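Local structure of conserved hypothetical protein (Staphylococcus aureus subsp. aureus, 2AP3) at residues Lys19-Lys23 / Val115-Asp119; Leu45-Lys49 / Asn74-Arg78; Leu52-Val56 / Ala67-Leu71; Lys111-Val115 / Lys192-Asp196. The protein is of unknown function but belongs to a family of putative cell-wall binding lipoproteins, so it may act at the bacterial cell envelope. All coordinates share one frame. Residue numbers count along the deposited sequence, not the author numbering.

Contact 1 of 4, residues Lys19-Lys23 / Val115-Asp119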
# COMPACT_ATOMS: atom_id res chain seq x y z
N LYS A 19 7.32 17.77 -19.25
CA LYS A 19 8.29 16.66 -19.31
C LYS A 19 9.09 16.50 -18.02
O LYS A 19 9.26 15.38 -17.53
CB LYS A 19 9.26 16.83 -20.48
CG LYS A 19 8.68 16.58 -21.86
CD LYS A 19 9.78 16.47 -22.94
CE LYS A 19 10.44 17.81 -23.29
NZ LYS A 19 9.60 18.66 -24.19
N ALA A 20 9.59 17.62 -17.49
CA ALA A 20 10.36 17.65 -16.24
C ALA A 20 9.51 17.26 -15.04
O ALA A 20 10.00 16.60 -14.10
CB ALA A 20 10.96 19.02 -16.04
N TYR A 21 8.25 17.69 -15.05
CA TYR A 21 7.28 17.33 -14.01
C TYR A 21 7.01 15.83 -14.02
O TYR A 21 7.14 15.17 -12.99
CB TYR A 21 5.96 18.09 -14.16
CG TYR A 21 4.86 17.56 -13.23
CD1 TYR A 21 4.78 17.98 -11.90
CD2 TYR A 21 3.92 16.63 -13.68
CE1 TYR A 21 3.79 17.49 -11.05
CE2 TYR A 21 2.93 16.13 -12.84
CZ TYR A 21 2.87 16.57 -11.52
OH TYR A 21 1.89 16.07 -10.69
N LEU A 22 6.63 15.31 -15.19
CA LEU A 22 6.28 13.90 -15.31
C LEU A 22 7.48 13.00 -14.99
O LEU A 22 7.30 11.87 -14.53
CB LEU A 22 5.66 13.59 -16.68
CG LEU A 22 4.25 14.16 -16.92
CD1 LEU A 22 3.83 14.02 -18.39
CD2 LEU A 22 3.22 13.51 -16.02
N LYS A 23 8.69 13.54 -15.18
CA LYS A 23 9.95 12.85 -14.83
C LYS A 23 10.20 12.75 -13.32
O LYS A 23 10.71 11.74 -12.83
CB LYS A 23 11.14 13.56 -15.48
CG LYS A 23 12.41 12.70 -15.60
CD LYS A 23 12.72 12.37 -17.05
CE LYS A 23 13.93 11.44 -17.18
NZ LYS A 23 14.72 11.71 -18.42
N VAL A 115 -2.46 19.74 -14.60
CA VAL A 115 -1.33 19.41 -13.72
C VAL A 115 -1.73 19.45 -12.25
O VAL A 115 -1.40 18.53 -11.49
CB VAL A 115 -0.10 20.31 -14.01
CG1 VAL A 115 0.98 20.19 -12.92
CG2 VAL A 115 0.47 19.97 -15.38
N LYS A 116 -2.44 20.51 -11.85
CA LYS A 116 -2.93 20.64 -10.50
C LYS A 116 -3.84 19.45 -10.15
O LYS A 116 -3.82 18.97 -9.02
CB LYS A 116 -3.66 21.97 -10.30
CG LYS A 116 -2.72 23.17 -10.33
CD LYS A 116 -3.38 24.47 -9.91
CE LYS A 116 -2.35 25.60 -9.85
NZ LYS A 116 -2.96 26.95 -9.65
N GLN A 117 -4.58 18.97 -11.14
CA GLN A 117 -5.48 17.83 -10.96
C GLN A 117 -4.70 16.53 -10.75
O GLN A 117 -5.05 15.72 -9.90
CB GLN A 117 -6.49 17.72 -12.12
CG GLN A 117 -7.34 16.45 -12.15
CD GLN A 117 -8.25 16.29 -10.95
OE1 GLN A 117 -8.52 17.25 -10.22
NE2 GLN A 117 -8.77 15.08 -10.75
N LEU A 118 -3.63 16.33 -11.53
CA LEU A 118 -2.75 15.19 -11.31
C LEU A 118 -2.15 15.23 -9.90
O LEU A 118 -2.11 14.19 -9.22
CB LEU A 118 -1.66 15.11 -12.38
CG LEU A 118 -0.58 14.02 -12.23
CD1 LEU A 118 -1.18 12.59 -12.12
CD2 LEU A 118 0.38 14.12 -13.38
N ASP A 119 -1.69 16.41 -9.48
CA ASP A 119 -1.16 16.61 -8.12
C ASP A 119 -2.18 16.29 -7.04
O ASP A 119 -1.84 15.76 -5.98
CB ASP A 119 -0.70 18.05 -7.91
CG ASP A 119 0.72 18.28 -8.32
OD1 ASP A 119 1.47 17.29 -8.51
OD2 ASP A 119 1.09 19.48 -8.46
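Two parallel helical segments face each other here, their N-to-C directions only 5° apart, but their axes stay 12.4 Å from each other, so a long side chain is needed to span the gap, and Tyr21 supplies it: its CA-to-CB bond points toward the other helix and its t rotamer carries the ring across. Along 115-119, Val115 comes first. Its CG1 lies over a face of the Tyr21 ring, 4.3 Å from the centroid and 9° off the normal, a CH-pi contact made by one methyl of a compact apolar residue in a buried place. Lys116 points away, as suits a charged, exposed residue, and Gln117 turns to another helix, its NE2 hydrogen-bonded to Glu191. One turn on from Val115, Leu118 reaches back toward 19-23: its CD2 meets Tyr21 CE2 at 3.3 Å, near the plane of the ring, and also touches Leu22 CD2 at 3.9 Å. Asp119 closes the segment by accepting a short hydrogen bond, 2.5 Å, from Tyr21 OH to its OD1. A tyrosine suits this place because its ring can be buried among aliphatic groups while its hydroxyl finds a polar partner. Helix 10-30 and helix 109-150 thus meet through this buried patch, and helix 157-195 packs alongside, with Val195 against Val115 and both Glu191 and Lys192 against Leu118.

Contact 2 of 4, residues Leu45-Lys49 / Asn74-Arg78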
# COMPACT_ATOMS: atom_id res chain seq x y z
N LEU A 45 5.16 -15.16 3.56
CA LEU A 45 4.74 -15.32 4.94
C LEU A 45 3.30 -15.83 5.05
O LEU A 45 2.99 -16.66 5.90
CB LEU A 45 4.91 -14.00 5.70
CG LEU A 45 6.37 -13.69 6.04
CD1 LEU A 45 6.53 -12.20 6.38
CD2 LEU A 45 6.88 -14.58 7.17
N ASP A 46 2.45 -15.36 4.13
CA ASP A 46 1.03 -15.77 4.10
C ASP A 46 0.97 -17.27 3.75
O ASP A 46 0.17 -18.02 4.32
CB ASP A 46 0.25 -14.99 3.02
CG ASP A 46 -0.08 -13.55 3.43
OD1 ASP A 46 -0.06 -13.26 4.62
OD2 ASP A 46 -0.41 -12.73 2.54
N GLU A 47 1.84 -17.72 2.85
CA GLU A 47 1.86 -19.14 2.51
C GLU A 47 2.35 -20.00 3.66
O GLU A 47 1.78 -21.07 3.91
CB GLU A 47 2.68 -19.39 1.23
CG GLU A 47 1.96 -18.92 -0.02
CD GLU A 47 0.56 -19.51 -0.17
OE1 GLU A 47 0.43 -20.75 -0.23
OE2 GLU A 47 -0.42 -18.73 -0.23
N LYS A 48 3.32 -19.50 4.41
CA LYS A 48 3.82 -20.23 5.57
C LYS A 48 2.74 -20.34 6.65
O LYS A 48 2.58 -21.39 7.26
CB LYS A 48 5.07 -19.57 6.14
CG LYS A 48 6.35 -19.94 5.40
CD LYS A 48 7.52 -19.28 6.10
CE LYS A 48 8.81 -19.46 5.34
NZ LYS A 48 8.86 -18.80 3.99
N LYS A 49 2.00 -19.24 6.84
CA LYS A 49 0.87 -19.20 7.78
C LYS A 49 -0.12 -20.28 7.44
O LYS A 49 -0.52 -21.04 8.33
CB LYS A 49 0.19 -17.83 7.75
CG LYS A 49 -0.91 -17.69 8.80
CD LYS A 49 -1.54 -16.31 8.67
CE LYS A 49 -2.77 -16.12 9.54
NZ LYS A 49 -3.95 -16.84 8.97
N ASN A 74 4.61 -15.18 13.14
CA ASN A 74 4.30 -14.91 11.74
C ASN A 74 3.49 -13.61 11.55
O ASN A 74 3.72 -12.83 10.59
CB ASN A 74 3.59 -16.13 11.14
CG ASN A 74 3.15 -15.90 9.71
OD1 ASN A 74 2.09 -15.34 9.44
ND2 ASN A 74 3.97 -16.37 8.77
N ALA A 75 2.57 -13.35 12.48
CA ALA A 75 1.83 -12.07 12.44
C ALA A 75 2.80 -10.91 12.68
O ALA A 75 2.78 -9.91 11.94
CB ALA A 75 0.69 -12.09 13.44
N ASP A 76 3.67 -11.04 13.69
CA ASP A 76 4.74 -10.03 13.90
C ASP A 76 5.59 -9.83 12.65
O ASP A 76 5.94 -8.70 12.30
CB ASP A 76 5.64 -10.37 15.11
CG ASP A 76 4.91 -10.27 16.41
OD1 ASP A 76 3.94 -9.49 16.53
OD2 ASP A 76 5.34 -10.98 17.36
N ASP A 77 5.92 -10.93 11.98
CA ASP A 77 6.82 -10.88 10.85
C ASP A 77 6.16 -10.14 9.69
O ASP A 77 6.81 -9.37 8.99
CB ASP A 77 7.17 -12.31 10.39
CG ASP A 77 8.13 -13.01 11.32
OD1 ASP A 77 8.72 -12.36 12.20
OD2 ASP A 77 8.27 -14.25 11.15
N ARG A 78 4.87 -10.38 9.50
CA ARG A 78 4.16 -9.70 8.43
C ARG A 78 4.05 -8.21 8.71
O ARG A 78 4.30 -7.38 7.84
CB ARG A 78 2.78 -10.33 8.21
CG ARG A 78 2.90 -11.70 7.53
CD ARG A 78 1.53 -12.37 7.34
NE ARG A 78 0.91 -12.82 8.59
CZ ARG A 78 -0.35 -12.60 8.93
NH1 ARG A 78 -1.18 -11.93 8.13
NH2 ARG A 78 -0.80 -13.08 10.09
O HOH W 1 -0.89 -10.79 5.46
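Polar groups are prominent between these antiparallel helical segments, whose axes approach to 10.2 Å at an angle of 169°. Asn74 is the central donor and acceptor. Its ND2 gives a hydrogen bond to Leu45 O at 3.0 Å with an angle of 161°; since Leu45 O also accepts the helical bond from Lys49 N at 2.9 Å, this carbonyl serves two donors. The other end of the same amide, Asn74 OD1, receives Arg78 NE at 2.9 Å, and a weak bond runs from Arg78 NE to Asn74 O at 3.4 Å. Asparagine suits the place because its short amide presents both functions in a buried position. The Arg78 guanidinium is well supplied: NH2 forms a salt bridge with Glu143 of helix 109-150, while NH1 makes a long one, 3.9 Å, to Asp46 OD1. A water bridges the same pair, donating to Asp46 OD1 at 2.7 Å and accepting from Arg78 NH1 at 2.9 Å. Aliphatic parts fill the remaining space: Leu45 CB packs on Arg78 CG at 3.6 Å, and Lys49 CD lies over a guanidinium face, 3.6 Å from Arg78 NH2. Asp77 pairs with Lys73 in its own helix. The arrangement is that of neighbouring antiparallel helices in an elongated helical bundle, here 33-50 and 61-96, with a polar asparagine-arginine network set into their interface.

Contact 3 of 4, residues Leu52-Val56 / Ala67-Leu71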
# COMPACT_ATOMS: atom_id res chain seq x y z
N LEU A 52 0.30 -23.85 8.60
CA LEU A 52 0.12 -24.22 10.01
C LEU A 52 -1.32 -24.61 10.38
O LEU A 52 -1.66 -24.82 11.55
CB LEU A 52 0.64 -23.10 10.90
CG LEU A 52 2.13 -22.81 10.74
CD1 LEU A 52 2.44 -21.43 11.27
CD2 LEU A 52 2.96 -23.90 11.45
N THR A 53 -2.16 -24.77 9.37
CA THR A 53 -3.58 -24.98 9.56
C THR A 53 -3.86 -26.33 10.22
O THR A 53 -4.70 -26.43 11.10
CB THR A 53 -4.34 -24.84 8.20
OG1 THR A 53 -4.28 -23.48 7.74
CG2 THR A 53 -5.81 -25.24 8.31
N GLU A 54 -3.13 -27.36 9.80
CA GLU A 54 -3.27 -28.68 10.40
C GLU A 54 -2.75 -28.65 11.84
O GLU A 54 -3.42 -29.09 12.80
CB GLU A 54 -2.51 -29.71 9.55
CG GLU A 54 -2.76 -31.18 9.90
CD GLU A 54 -1.92 -32.13 9.04
OE1 GLU A 54 -2.46 -32.70 8.05
OE2 GLU A 54 -0.72 -32.31 9.35
N ASP A 55 -1.56 -28.07 12.00
CA ASP A 55 -0.89 -28.16 13.28
C ASP A 55 -1.64 -27.39 14.37
O ASP A 55 -1.61 -27.79 15.51
CB ASP A 55 0.57 -27.71 13.21
CG ASP A 55 1.48 -28.75 12.59
OD1 ASP A 55 1.01 -29.87 12.25
OD2 ASP A 55 2.69 -28.42 12.46
N VAL A 56 -2.34 -26.32 14.00
CA VAL A 56 -3.01 -25.52 15.03
C VAL A 56 -4.07 -26.31 15.80
O VAL A 56 -4.44 -25.91 16.91
CB VAL A 56 -3.56 -24.19 14.45
CG1 VAL A 56 -4.85 -24.39 13.68
CG2 VAL A 56 -3.75 -23.16 15.58
N ALA A 67 2.81 -24.53 16.83
CA ALA A 67 2.07 -23.88 15.73
C ALA A 67 1.51 -22.54 16.22
O ALA A 67 1.59 -21.52 15.53
CB ALA A 67 0.94 -24.76 15.23
N VAL A 68 0.97 -22.54 17.44
CA VAL A 68 0.40 -21.29 17.97
C VAL A 68 1.50 -20.23 18.12
O VAL A 68 1.35 -19.09 17.70
CB VAL A 68 -0.27 -21.55 19.32
CG1 VAL A 68 -0.59 -20.24 20.01
CG2 VAL A 68 -1.52 -22.37 19.11
N LYS A 69 2.63 -20.63 18.69
CA LYS A 69 3.74 -19.66 18.85
C LYS A 69 4.28 -19.19 17.50
O LYS A 69 4.60 -18.00 17.29
CB LYS A 69 4.84 -20.29 19.68
CG LYS A 69 4.36 -20.55 21.10
CD LYS A 69 5.37 -21.36 21.91
CE LYS A 69 4.77 -21.81 23.23
NZ LYS A 69 4.32 -20.64 24.04
N ASP A 70 4.30 -20.10 16.54
CA ASP A 70 4.74 -19.74 15.19
C ASP A 70 3.76 -18.80 14.49
O ASP A 70 4.17 -17.92 13.68
CB ASP A 70 4.93 -21.02 14.38
CG ASP A 70 6.20 -21.75 14.76
OD1 ASP A 70 7.05 -21.23 15.53
OD2 ASP A 70 6.38 -22.87 14.23
N LEU A 71 2.47 -18.98 14.77
CA LEU A 71 1.45 -18.08 14.21
C LEU A 71 1.57 -16.66 14.76
O LEU A 71 1.41 -15.70 14.02
CB LEU A 71 0.06 -18.64 14.45
CG LEU A 71 -0.28 -19.80 13.51
CD1 LEU A 71 -1.47 -20.58 14.09
CD2 LEU A 71 -0.56 -19.30 12.08
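This is the turn region of a helical hairpin in the bundle: residues 52-56, in the connection after helix 33-50, fold back against the early part of helix 61-96. The closest CA atoms, those of Val56 and Ala67, are 5.4 Å apart, a distance that the single methyl of Ala67 allows. That methyl points toward the connection and is a small bump in a shallow hollow formed by Leu52, Asp55 and Val56: Ala67 CB lies 3.6 Å from Asp55 CB, 3.8 Å from Val56 N and 4.4 Å from Leu52 CD2. Leu52, a larger knob, reaches the other way. Its CD1 enters the space beside Ala67, Asp70 and Leu71, 4.0 Å from Asp70 CB, so the aliphatic base of the aspartate lines the hollow while its carboxylate is paired with Lys66. The two terminal methyls of leucine suit this place: CD2 reaches the Ala67 methyl, while CD1 lies against Asp70 and Leu71, about one turn further along helix 61-96. Val56 supplies a broader, beta-branched surface, its CG2 touching Val68 CG2 at 4.2 Å. Leu150 of helix 109-150 packs on both of these valines, and Phe147 of the same helix on Leu71, so the apolar patch extends to helix 109-150. Leu71 receives both apolar residues of the connection: its CD2 meets Leu52 CD1, and its CD1 meets Val56 CG2, each at 3.8 Å.

Contact 4 of 4, residues Lys111-Val115 / Lys192-Asp196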
# COMPACT_ATOMS: atom_id res chain seq x y z
N LYS A 111 -3.67 23.64 -19.53
CA LYS A 111 -2.72 22.58 -19.21
C LYS A 111 -2.29 22.66 -17.76
O LYS A 111 -2.09 21.62 -17.12
CB LYS A 111 -1.52 22.64 -20.16
CG LYS A 111 -1.84 22.30 -21.61
CD LYS A 111 -2.22 20.84 -21.81
CE LYS A 111 -1.12 19.89 -21.38
NZ LYS A 111 -1.64 18.49 -21.33
N ARG A 112 -2.18 23.86 -17.22
CA ARG A 112 -1.80 24.05 -15.82
C ARG A 112 -2.84 23.44 -14.85
O ARG A 112 -2.48 22.88 -13.80
CB ARG A 112 -1.53 25.51 -15.49
CG ARG A 112 -0.86 25.70 -14.12
CD ARG A 112 -0.38 27.11 -13.89
NE ARG A 112 -1.51 28.04 -13.88
CZ ARG A 112 -1.83 28.85 -14.89
NH1 ARG A 112 -1.10 28.88 -16.00
NH2 ARG A 112 -2.88 29.64 -14.76
N LYS A 113 -4.11 23.56 -15.20
CA LYS A 113 -5.17 22.95 -14.37
C LYS A 113 -5.12 21.43 -14.42
O LYS A 113 -5.38 20.76 -13.42
CB LYS A 113 -6.56 23.48 -14.75
CG LYS A 113 -6.77 24.91 -14.32
CD LYS A 113 -8.21 25.17 -13.99
CE LYS A 113 -8.49 26.67 -13.87
NZ LYS A 113 -7.80 27.32 -12.71
N GLU A 114 -4.76 20.87 -15.58
CA GLU A 114 -4.62 19.42 -15.68
C GLU A 114 -3.52 18.94 -14.72
O GLU A 114 -3.65 17.89 -14.08
CB GLU A 114 -4.31 19.00 -17.11
CG GLU A 114 -5.42 19.31 -18.09
CD GLU A 114 -5.12 18.83 -19.49
OE1 GLU A 114 -3.94 18.91 -19.92
OE2 GLU A 114 -6.06 18.38 -20.16
N VAL A 115 -2.46 19.74 -14.60
CA VAL A 115 -1.33 19.41 -13.72
C VAL A 115 -1.73 19.45 -12.25
O VAL A 115 -1.40 18.53 -11.49
CB VAL A 115 -0.10 20.31 -14.01
CG1 VAL A 115 0.98 20.19 -12.92
CG2 VAL A 115 0.47 19.97 -15.38
N LYS A 192 -2.38 11.37 -15.85
CA LYS A 192 -1.11 11.43 -16.58
C LYS A 192 -1.32 11.47 -18.09
O LYS A 192 -0.63 12.21 -18.79
CB LYS A 192 -0.21 10.26 -16.21
CG LYS A 192 0.51 10.44 -14.88
CD LYS A 192 1.29 9.18 -14.54
CE LYS A 192 1.98 9.32 -13.20
NZ LYS A 192 2.74 8.08 -12.83
N GLN A 193 -2.26 10.65 -18.57
CA GLN A 193 -2.60 10.60 -20.00
C GLN A 193 -3.10 11.95 -20.50
O GLN A 193 -2.67 12.43 -21.56
CB GLN A 193 -3.66 9.52 -20.26
CG GLN A 193 -3.12 8.11 -20.49
CD GLN A 193 -4.21 7.15 -20.96
OE1 GLN A 193 -5.16 6.88 -20.23
NE2 GLN A 193 -4.06 6.63 -22.18
N ASP A 194 -3.99 12.59 -19.73
CA ASP A 194 -4.49 13.93 -20.05
C ASP A 194 -3.40 14.99 -20.03
O ASP A 194 -3.29 15.80 -20.95
CB ASP A 194 -5.62 14.34 -19.10
CG ASP A 194 -6.96 13.75 -19.48
OD1 ASP A 194 -7.01 12.80 -20.29
OD2 ASP A 194 -7.98 14.25 -18.96
N VAL A 195 -2.60 14.99 -18.96
CA VAL A 195 -1.53 15.96 -18.77
C VAL A 195 -0.51 15.85 -19.92
O VAL A 195 -0.03 16.86 -20.44
CB VAL A 195 -0.83 15.78 -17.40
CG1 VAL A 195 0.48 16.52 -17.34
CG2 VAL A 195 -1.74 16.26 -16.27
N ASP A 196 -0.22 14.62 -20.32
CA ASP A 196 0.72 14.39 -21.40
C ASP A 196 0.02 14.48 -22.76
O ASP A 196 0.60 14.14 -23.80
CB ASP A 196 1.41 13.04 -21.20
CG ASP A 196 2.57 12.84 -22.15
OD1 ASP A 196 2.45 12.00 -23.06
OD2 ASP A 196 3.58 13.56 -22.00
O HOH W 2 -8.11 16.94 -18.56
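Helix 109-150 meets the C-terminal end of helix 157-195 near their extremities. Lys111 leads: its long chain starts sideways but brings NZ to Val195 O, donating a very short hydrogen bond of 2.5 Å. The same NZ bridges to Glu114 OE1 at 2.7 Å, one turn along its own helix. Glu114 is directed toward the other segment; its CA and that of Val195 are the closest CA pair of the two segments, 5.6 Å apart. Its OE2 and Asp194 OD2 accept from a shared water at 3.0 and 2.7 Å, so the two carboxylates are bridged by water rather than touching. The aliphatic part of the glutamate also packs, with CB 3.8 Å from Val195 CG2. Val115, buried, ends the walk with CG2 4.0 Å from Val195 CG1, a compact apolar pairing. Because carbonyls in the last turn of a helix lack the usual amide donors, a lysine ammonium meets that need at Val195 O, while Glu114 balances its positive charge.

The four contacts fall into two groups toward opposite ends of an elongated helical bundle. Contacts 1 and 4 lie at one end, their centres 7 Å apart; they share Val115 and touch directly, as where Leu118 CB meets Val195 CG2 at 4.1 Å, so helices 10-30, 109-150 and 157-195 form one three-way junction there. Contacts 2 and 3 lie across the chain's centre, their centres 11 Å apart, and join where Lys49 CG meets Leu71 CD2 at 3.7 Å. Between the groups the centres of contacts 1 and 2 are 38 Å apart, those of contacts 3 and 4, 52 Å. Helix 109-150 runs between both ends, linking the groups.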